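Local coordinates for hypothetical protein aq_1956 (Aquifex aeolicus, PDB 2YVT), which is of unknown function but belongs to the calcineurin-like metallophosphoesterase superfamily and so probably hydrolyses phosphate esters at a metal centre, at residues A[125-139]-A[165-179]. Residues are numbered along the deposited sequence; the frame is centred on the assembly and turned at random.
Sequences EGFAGWRGEFEVIGF and LKFVNELKPRRLVTI
Leu171 CD2 sits over the centre of the Phe127 ring, 3.5 Å from its centroid and 11° off the normal, a CH-pi contact; Phe167 meets that ring obliquely, planes 36° apart. The Arg175 guanidinium has Phe134 CE1 over the centre of one face and Glu133 OE2 at its edge, where NH1 donates to OE2 at 3.1 Å in a salt bridge. That carboxylate is met from above its plane; Arg175 NH2 continues the charge network to Glu214. Arg174 lays one face on the Gly132–Glu133 peptide, while its edge holds Phe134 O and a water. Bends at chi2 and chi3 turn NH1 back to donate to Phe134 O at 3.0 Å, and Trp130 N reaches the same oxygen from the opposite face. Glu135 OE2 lies 3.6 Å from Arg174 NE, with no N-H aimed at it, so the pairing is probably electrostatic. Between the strands, backbone bonds such as Val177 N to Glu135 O (2.9 Å) and Ile137 N to Val177 O (2.8 Å) fix a parallel register. Through this pairing the hairpin of strands 126-130 and 134-144, with a classic bulge at Glu133 and Phe134 opposite Trp130, joins strand 175-180 in one mixed sheet, consistent with the calcineurin-like beta-sandwich fold.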
ATOM      1  N   GLU A 125      -6.892  -2.457  -7.236  1.00  8.25           N
ATOM      2  CA  GLU A 125      -7.898  -3.293  -7.909  1.00  9.39           C
ATOM      3  C   GLU A 125      -7.399  -3.709  -9.296  1.00 10.45           C
ATOM      4  O   GLU A 125      -8.162  -3.777 -10.266  1.00 12.23           O
ATOM      5  CB  GLU A 125      -9.245  -2.578  -8.009  1.00 10.11           C
ATOM      6  CG  GLU A 125      -9.699  -1.948  -6.709  1.00 11.63           C
ATOM      7  CD  GLU A 125     -11.020  -1.261  -6.848  1.00 14.11           C
ATOM      8  OE1 GLU A 125     -11.985  -1.941  -7.224  1.00 17.71           O
ATOM      9  OE2 GLU A 125     -11.089  -0.042  -6.597  1.00 17.02           O
ATOM     10  N   GLY A 126      -6.104  -3.990  -9.378  1.00 10.42           N
ATOM     11  CA  GLY A 126      -5.466  -4.270 -10.648  1.00 11.47           C
ATOM     12  C   GLY A 126      -4.134  -4.955 -10.475  1.00 11.87           C
ATOM     13  O   GLY A 126      -3.720  -5.298  -9.352  1.00 11.46           O
ATOM     14  N   PHE A 127      -3.455  -5.139 -11.600  1.00 12.82           N
ATOM     15  CA  PHE A 127      -2.319  -6.032 -11.644  1.00 13.89           C
ATOM     16  C   PHE A 127      -1.343  -5.582 -12.704  1.00 14.49           C
ATOM     17  O   PHE A 127      -1.702  -4.841 -13.620  1.00 15.88           O
ATOM     18  CB  PHE A 127      -2.797  -7.444 -11.971  1.00 17.35           C
ATOM     19  CG  PHE A 127      -3.372  -7.572 -13.353  1.00 18.92           C
ATOM     20  CD1 PHE A 127      -2.587  -8.038 -14.405  1.00 20.97           C
ATOM     21  CD2 PHE A 127      -4.691  -7.205 -13.608  1.00 20.64           C
ATOM     22  CE1 PHE A 127      -3.118  -8.151 -15.692  1.00 21.78           C
ATOM     23  CE2 PHE A 127      -5.231  -7.308 -14.900  1.00 20.91           C
ATOM     24  CZ  PHE A 127      -4.436  -7.783 -15.939  1.00 20.69           C
ATOM     25  N   ALA A 128      -0.113  -6.064 -12.581  1.00 13.41           N
ATOM     26  CA  ALA A 128       0.897  -5.847 -13.596  1.00 13.17           C
ATOM     27  C   ALA A 128       1.840  -7.035 -13.609  1.00 13.99           C
ATOM     28  O   ALA A 128       2.161  -7.601 -12.558  1.00 14.83           O
ATOM     29  CB  ALA A 128       1.656  -4.584 -13.308  1.00 15.02           C
ATOM     30  N   GLY A 129       2.278  -7.419 -14.802  1.00 15.08           N
ATOM     31  CA  GLY A 129       3.327  -8.429 -14.919  1.00 16.11           C
ATOM     32  C   GLY A 129       4.676  -7.797 -14.628  1.00 17.97           C
ATOM     33  O   GLY A 129       4.875  -6.607 -14.882  1.00 19.82           O
ATOM     34  N   TRP A 130       5.602  -8.582 -14.083  1.00 19.31           N
ATOM     35  CA  TRP A 130       6.957  -8.092 -13.822  1.00 21.45           C
ATOM     36  C   TRP A 130       7.992  -9.121 -14.261  1.00 22.42           C
ATOM     37  O   TRP A 130       7.935 -10.281 -13.847  1.00 20.39           O
ATOM     38  CB  TRP A 130       7.124  -7.713 -12.340  1.00 25.33           C
ATOM     39  CG  TRP A 130       8.527  -7.340 -11.922  1.00 25.78           C
ATOM     40  CD1 TRP A 130       9.381  -6.499 -12.571  1.00 27.00           C
ATOM     41  CD2 TRP A 130       9.219  -7.782 -10.744  1.00 26.78           C
ATOM     42  NE1 TRP A 130      10.567  -6.399 -11.883  1.00 27.05           N
ATOM     43  CE2 TRP A 130      10.494  -7.174 -10.756  1.00 27.38           C
ATOM     44  CE3 TRP A 130       8.883  -8.627  -9.677  1.00 27.44           C
ATOM     45  CZ2 TRP A 130      11.443  -7.395  -9.746  1.00 26.47           C
ATOM     46  CZ3 TRP A 130       9.824  -8.844  -8.673  1.00 26.73           C
ATOM     47  CH2 TRP A 130      11.088  -8.227  -8.716  1.00 26.46           C
ATOM     48  N   ARG A 131       8.908  -8.669 -15.122  1.00 23.86           N
ATOM     49  CA  ARG A 131      10.000  -9.484 -15.694  1.00 27.21           C
ATOM     50  C   ARG A 131       9.548 -10.830 -16.281  1.00 27.84           C
ATOM     51  O   ARG A 131      10.337 -11.778 -16.357  1.00 29.98           O
ATOM     52  CB  ARG A 131      11.139  -9.696 -14.677  1.00 28.72           C
ATOM     53  CG  ARG A 131      11.740  -8.422 -14.089  1.00 31.35           C
ATOM     54  CD  ARG A 131      12.850  -7.795 -14.935  1.00 33.15           C
ATOM     55  NE  ARG A 131      13.349  -6.561 -14.318  1.00 34.46           N
ATOM     56  CZ  ARG A 131      14.360  -6.495 -13.450  1.00 35.24           C
ATOM     57  NH1 ARG A 131      15.013  -7.592 -13.085  1.00 35.35           N
ATOM     58  NH2 ARG A 131      14.722  -5.322 -12.945  1.00 35.56           N
ATOM     59  N   GLY A 132       8.285 -10.910 -16.694  1.00 27.55           N
ATOM     60  CA  GLY A 132       7.738 -12.127 -17.292  1.00 27.50           C
ATOM     61  C   GLY A 132       7.588 -13.316 -16.358  1.00 27.52           C
ATOM     62  O   GLY A 132       7.187 -14.401 -16.791  1.00 28.48           O
ATOM     63  N   GLU A 133       7.898 -13.118 -15.077  1.00 26.34           N
ATOM     64  CA  GLU A 133       7.883 -14.211 -14.097  1.00 26.85           C
ATOM     65  C   GLU A 133       6.875 -14.013 -12.962  1.00 22.38           C
ATOM     66  O   GLU A 133       6.436 -14.986 -12.343  1.00 21.38           O
ATOM     67  CB  GLU A 133       9.284 -14.440 -13.516  1.00 28.31           C
ATOM     68  CG  GLU A 133       9.397 -15.693 -12.627  1.00 31.05           C
ATOM     69  CD  GLU A 133      10.823 -16.197 -12.457  1.00 30.80           C
ATOM     70  OE1 GLU A 133      11.717 -15.736 -13.207  1.00 33.76           O
ATOM     71  OE2 GLU A 133      11.046 -17.065 -11.576  1.00 32.68           O
ATOM     72  N   PHE A 134       6.514 -12.762 -12.689  1.00 19.69           N
ATOM     73  CA  PHE A 134       5.599 -12.465 -11.588  1.00 17.18           C
ATOM     74  C   PHE A 134       4.358 -11.765 -12.095  1.00 15.60           C
ATOM     75  O   PHE A 134       4.406 -11.068 -13.111  1.00 15.25           O
ATOM     76  CB  PHE A 134       6.267 -11.563 -10.535  1.00 16.66           C
ATOM     77  CG  PHE A 134       7.496 -12.159  -9.897  1.00 16.19           C
ATOM     78  CD1 PHE A 134       7.396 -12.891  -8.711  1.00 16.60           C
ATOM     79  CD2 PHE A 134       8.749 -11.979 -10.470  1.00 17.03           C
ATOM     80  CE1 PHE A 134       8.528 -13.439  -8.114  1.00 16.78           C
ATOM     81  CE2 PHE A 134       9.891 -12.530  -9.878  1.00 17.92           C
ATOM     82  CZ  PHE A 134       9.775 -13.262  -8.702  1.00 17.32           C
ATOM     83  N   GLU A 135       3.252 -11.964 -11.383  1.00 14.85           N
ATOM     84  CA  GLU A 135       2.108 -11.067 -11.468  1.00 15.62           C
ATOM     85  C   GLU A 135       2.041 -10.325 -10.142  1.00 13.66           C
ATOM     86  O   GLU A 135       2.054 -10.944  -9.073  1.00 14.40           O
ATOM     87  CB  GLU A 135       0.792 -11.820 -11.712  1.00 18.97           C
ATOM     88  CG  GLU A 135       0.661 -12.464 -13.106  1.00 23.20           C
ATOM     89  CD  GLU A 135       0.396 -11.466 -14.234  1.00 26.03           C
ATOM     90  OE1 GLU A 135       0.402 -10.240 -14.000  1.00 27.02           O
ATOM     91  OE2 GLU A 135       0.181 -11.920 -15.381  1.00 28.63           O
ATOM     92  N   VAL A 136       1.981  -8.999 -10.216  1.00 10.83           N
ATOM     93  CA  VAL A 136       1.888  -8.175  -9.016  1.00 10.88           C
ATOM     94  C   VAL A 136       0.479  -7.616  -8.934  1.00 11.07           C
ATOM     95  O   VAL A 136       0.020  -6.958  -9.863  1.00 12.02           O
ATOM     96  CB  VAL A 136       2.942  -7.042  -9.020  1.00 11.04           C
ATOM     97  CG1 VAL A 136       2.985  -6.337  -7.667  1.00 12.05           C
ATOM     98  CG2 VAL A 136       4.323  -7.625  -9.336  1.00 13.48           C
ATOM     99  N   ILE A 137      -0.204  -7.911  -7.831  1.00 10.90           N
ATOM    100  CA  ILE A 137      -1.590  -7.484  -7.635  1.00 11.87           C
ATOM    101  C   ILE A 137      -1.618  -6.479  -6.498  1.00 10.10           C
ATOM    102  O   ILE A 137      -0.987  -6.696  -5.464  1.00 11.44           O
ATOM    103  CB  ILE A 137      -2.487  -8.683  -7.280  1.00 14.11           C
ATOM    104  CG1 ILE A 137      -2.476  -9.702  -8.424  1.00 16.65           C
ATOM    105  CG2 ILE A 137      -3.920  -8.240  -6.984  1.00 15.38           C
ATOM    106  CD1 ILE A 137      -3.073 -11.012  -8.026  1.00 20.93           C
ATOM    107  N   GLY A 138      -2.344  -5.380  -6.687  1.00  9.17           N
ATOM    108  CA  GLY A 138      -2.507  -4.387  -5.629  1.00  8.57           C
ATOM    109  C   GLY A 138      -3.962  -4.123  -5.308  1.00  8.67           C
ATOM    110  O   GLY A 138      -4.802  -4.052  -6.202  1.00  8.94           O
ATOM    111  N   PHE A 139      -4.268  -3.982  -4.023  1.00  7.86           N
ATOM    112  CA  PHE A 139      -5.610  -3.584  -3.612  1.00  8.14           C
ATOM    113  C   PHE A 139      -5.453  -2.760  -2.338  1.00  8.28           C
ATOM    114  O   PHE A 139      -5.164  -3.293  -1.258  1.00  8.58           O
ATOM    115  CB  PHE A 139      -6.511  -4.816  -3.396  1.00  8.95           C
ATOM    116  CG  PHE A 139      -7.996  -4.522  -3.504  1.00  7.71           C
ATOM    117  CD1 PHE A 139      -8.805  -5.301  -4.340  1.00  8.77           C
ATOM    118  CD2 PHE A 139      -8.585  -3.480  -2.791  1.00  8.63           C
ATOM    119  CE1 PHE A 139     -10.177  -5.050  -4.461  1.00  9.06           C
ATOM    120  CE2 PHE A 139      -9.958  -3.212  -2.900  1.00  9.01           C
ATOM    121  CZ  PHE A 139     -10.758  -4.007  -3.734  1.00  8.74           C
ATOM    122  N   LEU A 165     -11.562  -9.362  -7.005  1.00 13.37           N
ATOM    123  CA  LEU A 165     -10.368 -10.201  -7.119  1.00 15.55           C
ATOM    124  C   LEU A 165     -10.586 -11.510  -7.873  1.00 16.82           C
ATOM    125  O   LEU A 165      -9.646 -12.291  -8.060  1.00 18.12           O
ATOM    126  CB  LEU A 165      -9.737 -10.439  -5.743  1.00 15.79           C
ATOM    127  CG  LEU A 165      -8.980  -9.240  -5.169  1.00 16.48           C
ATOM    128  CD1 LEU A 165      -8.559  -9.511  -3.720  1.00 17.74           C
ATOM    129  CD2 LEU A 165      -7.758  -8.899  -6.026  1.00 17.02           C
ATOM    130  N   LYS A 166     -11.811 -11.726  -8.348  1.00 18.74           N
ATOM    131  CA  LYS A 166     -12.083 -12.842  -9.250  1.00 21.03           C
ATOM    132  C   LYS A 166     -11.214 -12.785 -10.512  1.00 20.85           C
ATOM    133  O   LYS A 166     -11.043 -13.802 -11.195  1.00 22.82           O
ATOM    134  CB  LYS A 166     -13.566 -12.891  -9.616  1.00 22.89           C
ATOM    135  CG  LYS A 166     -14.469 -13.300  -8.461  1.00 25.65           C
ATOM    136  CD  LYS A 166     -15.792 -13.915  -8.933  1.00 28.15           C
ATOM    137  CE  LYS A 166     -16.474 -13.077 -10.008  1.00 29.44           C
ATOM    138  NZ  LYS A 166     -16.723 -11.683  -9.556  1.00 30.10           N
ATOM    139  N   PHE A 167     -10.649 -11.611 -10.814  1.00 20.08           N
ATOM    140  CA  PHE A 167      -9.808 -11.461 -12.010  1.00 20.24           C
ATOM    141  C   PHE A 167      -8.503 -12.256 -11.942  1.00 21.12           C
ATOM    142  O   PHE A 167      -7.932 -12.613 -12.968  1.00 21.17           O
ATOM    143  CB  PHE A 167      -9.556  -9.984 -12.385  1.00 20.73           C
ATOM    144  CG  PHE A 167      -8.552  -9.261 -11.511  1.00 20.15           C
ATOM    145  CD1 PHE A 167      -7.190  -9.537 -11.604  1.00 20.37           C
ATOM    146  CD2 PHE A 167      -8.966  -8.250 -10.646  1.00 19.59           C
ATOM    147  CE1 PHE A 167      -6.267  -8.854 -10.813  1.00 20.83           C
ATOM    148  CE2 PHE A 167      -8.051  -7.559  -9.856  1.00 20.45           C
ATOM    149  CZ  PHE A 167      -6.702  -7.864  -9.936  1.00 20.59           C
ATOM    150  N   VAL A 168      -8.042 -12.536 -10.728  1.00 21.33           N
ATOM    151  CA  VAL A 168      -6.751 -13.201 -10.547  1.00 24.13           C
ATOM    152  C   VAL A 168      -6.708 -14.552 -11.275  1.00 26.08           C
ATOM    153  O   VAL A 168      -5.701 -14.890 -11.904  1.00 26.87           O
ATOM    154  CB  VAL A 168      -6.395 -13.344  -9.043  1.00 24.15           C
ATOM    155  CG1 VAL A 168      -5.048 -14.043  -8.863  1.00 24.35           C
ATOM    156  CG2 VAL A 168      -6.371 -11.976  -8.379  1.00 25.08           C
ATOM    157  N   ASN A 169      -7.814 -15.296 -11.215  1.00 28.39           N
ATOM    158  CA  ASN A 169      -7.954 -16.590 -11.903  1.00 31.25           C
ATOM    159  C   ASN A 169      -7.995 -16.517 -13.432  1.00 31.52           C
ATOM    160  O   ASN A 169      -7.990 -17.552 -14.107  1.00 32.51           O
ATOM    161  CB  ASN A 169      -9.210 -17.314 -11.409  1.00 33.21           C
ATOM    162  CG  ASN A 169      -9.030 -17.945 -10.039  1.00 34.81           C
ATOM    163  OD1 ASN A 169      -7.924 -17.989  -9.490  1.00 35.66           O
ATOM    164  ND2 ASN A 169     -10.124 -18.450  -9.482  1.00 35.49           N
ATOM    165  N   GLU A 170      -8.056 -15.304 -13.971  1.00 31.08           N
ATOM    166  CA  GLU A 170      -8.098 -15.094 -15.415  1.00 31.70           C
ATOM    167  C   GLU A 170      -6.714 -14.726 -15.951  1.00 31.46           C
ATOM    168  O   GLU A 170      -6.517 -14.632 -17.165  1.00 32.17           O
ATOM    169  CB  GLU A 170      -9.096 -13.985 -15.775  1.00 32.13           C
ATOM    170  CG  GLU A 170     -10.446 -14.054 -15.064  1.00 32.72           C
ATOM    171  CD  GLU A 170     -11.532 -14.747 -15.871  1.00 32.70           C
ATOM    172  OE1 GLU A 170     -11.288 -15.126 -17.039  1.00 31.39           O
ATOM    173  OE2 GLU A 170     -12.644 -14.903 -15.323  1.00 32.96           O
ATOM    174  N   LEU A 171      -5.765 -14.518 -15.040  1.00 31.05           N
ATOM    175  CA  LEU A 171      -4.429 -14.036 -15.396  1.00 31.13           C
ATOM    176  C   LEU A 171      -3.480 -15.142 -15.845  1.00 32.00           C
ATOM    177  O   LEU A 171      -3.699 -16.325 -15.559  1.00 31.34           O
ATOM    178  CB  LEU A 171      -3.795 -13.285 -14.218  1.00 30.21           C
ATOM    179  CG  LEU A 171      -4.509 -12.092 -13.575  1.00 29.54           C
ATOM    180  CD1 LEU A 171      -3.670 -11.546 -12.425  1.00 29.27           C
ATOM    181  CD2 LEU A 171      -4.812 -11.002 -14.585  1.00 29.47           C
ATOM    182  N   LYS A 172      -2.423 -14.734 -16.547  1.00 33.31           N
ATOM    183  CA  LYS A 172      -1.306 -15.613 -16.885  1.00 34.80           C
ATOM    184  C   LYS A 172      -0.769 -16.276 -15.612  1.00 34.32           C
ATOM    185  O   LYS A 172      -0.521 -15.590 -14.617  1.00 34.90           O
ATOM    186  CB  LYS A 172      -0.183 -14.823 -17.567  1.00 34.68           C
ATOM    187  CG  LYS A 172      -0.568 -14.146 -18.876  1.00 35.88           C
ATOM    188  CD  LYS A 172       0.561 -13.256 -19.377  1.00 35.22           C
ATOM    189  CE  LYS A 172       0.171 -12.522 -20.651  1.00 36.38           C
ATOM    190  NZ  LYS A 172       1.301 -11.716 -21.190  1.00 36.38           N
ATOM    191  N   PRO A 173      -0.608 -17.614 -15.634  1.00 34.05           N
ATOM    192  CA  PRO A 173      -0.089 -18.339 -14.469  1.00 33.25           C
ATOM    193  C   PRO A 173       1.372 -17.988 -14.168  1.00 31.48           C
ATOM    194  O   PRO A 173       2.276 -18.350 -14.922  1.00 32.36           O
ATOM    195  CB  PRO A 173      -0.239 -19.812 -14.871  1.00 33.92           C
ATOM    196  CG  PRO A 173      -0.267 -19.806 -16.362  1.00 34.25           C
ATOM    197  CD  PRO A 173      -0.924 -18.518 -16.757  1.00 34.49           C
ATOM    198  N   ARG A 174       1.586 -17.263 -13.073  1.00 29.30           N
ATOM    199  CA  ARG A 174       2.913 -16.798 -12.682  1.00 26.25           C
ATOM    200  C   ARG A 174       3.026 -16.770 -11.161  1.00 22.81           C
ATOM    201  O   ARG A 174       2.051 -17.032 -10.458  1.00 22.21           O
ATOM    202  CB  ARG A 174       3.170 -15.402 -13.260  1.00 28.32           C
ATOM    203  CG  ARG A 174       3.566 -15.406 -14.725  1.00 30.81           C
ATOM    204  CD  ARG A 174       2.889 -14.293 -15.484  1.00 33.05           C
ATOM    205  NE  ARG A 174       3.567 -13.014 -15.320  1.00 34.58           N
ATOM    206  CZ  ARG A 174       4.211 -12.371 -16.291  1.00 34.51           C
ATOM    207  NH1 ARG A 174       4.788 -11.211 -16.035  1.00 33.99           N
ATOM    208  NH2 ARG A 174       4.276 -12.877 -17.517  1.00 35.71           N
ATOM    209  N   ARG A 175       4.216 -16.458 -10.658  1.00 19.44           N
ATOM    210  CA  ARG A 175       4.419 -16.294  -9.226  1.00 17.64           C
ATOM    211  C   ARG A 175       3.699 -15.018  -8.787  1.00 17.13           C
ATOM    212  O   ARG A 175       3.876 -13.960  -9.386  1.00 17.49           O
ATOM    213  CB  ARG A 175       5.910 -16.231  -8.893  1.00 16.43           C
ATOM    214  CG  ARG A 175       6.664 -17.498  -9.279  1.00 15.25           C
ATOM    215  CD  ARG A 175       8.154 -17.286  -9.247  1.00 16.51           C
ATOM    216  NE  ARG A 175       8.621 -16.996  -7.894  1.00 16.97           N
ATOM    217  CZ  ARG A 175       9.875 -16.692  -7.578  1.00 17.55           C
ATOM    218  NH1 ARG A 175      10.808 -16.640  -8.522  1.00 19.55           N
ATOM    219  NH2 ARG A 175      10.192 -16.437  -6.316  1.00 16.85           N
ATOM    220  N   LEU A 176       2.879 -15.134  -7.753  1.00 16.22           N
ATOM    221  CA  LEU A 176       1.980 -14.056  -7.379  1.00 16.13           C
ATOM    222  C   LEU A 176       2.516 -13.264  -6.194  1.00 15.39           C
ATOM    223  O   LEU A 176       2.831 -13.836  -5.147  1.00 15.06           O
ATOM    224  CB  LEU A 176       0.600 -14.634  -7.054  1.00 18.12           C
ATOM    225  CG  LEU A 176      -0.552 -13.680  -6.777  1.00 19.92           C
ATOM    226  CD1 LEU A 176      -0.738 -12.784  -7.983  1.00 20.79           C
ATOM    227  CD2 LEU A 176      -1.818 -14.473  -6.475  1.00 18.74           C
ATOM    228  N   VAL A 177       2.607 -11.947  -6.371  1.00 13.91           N
ATOM    229  CA  VAL A 177       2.943 -11.031  -5.285  1.00 13.90           C
ATOM    230  C   VAL A 177       1.750 -10.107  -5.093  1.00 13.29           C
ATOM    231  O   VAL A 177       1.320  -9.444  -6.039  1.00 13.96           O
ATOM    232  CB  VAL A 177       4.209 -10.200  -5.590  1.00 13.29           C
ATOM    233  CG1 VAL A 177       4.470  -9.158  -4.489  1.00 14.67           C
ATOM    234  CG2 VAL A 177       5.431 -11.116  -5.763  1.00 15.36           C
ATOM    235  N   THR A 178       1.201 -10.084  -3.879  1.00 11.64           N
ATOM    236  CA  THR A 178       0.052  -9.216  -3.582  1.00 11.19           C
ATOM    237  C   THR A 178       0.494  -8.100  -2.651  1.00 11.11           C
ATOM    238  O   THR A 178       1.324  -8.310  -1.765  1.00 13.95           O
ATOM    239  CB  THR A 178      -1.125  -9.986  -2.948  1.00 11.72           C
ATOM    240  OG1 THR A 178      -0.676 -10.646  -1.761  1.00 11.82           O
ATOM    241  CG2 THR A 178      -1.687 -11.035  -3.926  1.00 13.01           C
ATOM    242  N   ILE A 179      -0.034  -6.907  -2.882  1.00  9.32           N
ATOM    243  CA  ILE A 179       0.301  -5.743  -2.078  1.00  8.29           C
ATOM    244  C   ILE A 179      -0.996  -5.128  -1.596  1.00  8.32           C
ATOM    245  O   ILE A 179      -1.838  -4.747  -2.411  1.00  9.46           O
ATOM    246  CB  ILE A 179       1.110  -4.695  -2.881  1.00  7.99           C
ATOM    247  CG1 ILE A 179       2.315  -5.349  -3.573  1.00  8.63           C
ATOM    248  CG2 ILE A 179       1.568  -3.551  -1.961  1.00  9.55           C
ATOM    249  CD1 ILE A 179       3.033  -4.452  -4.559  1.00  9.66           C
TER
HETATM  250  O   HOH W   1       6.124  -9.115 -17.118  1.00 36.81           O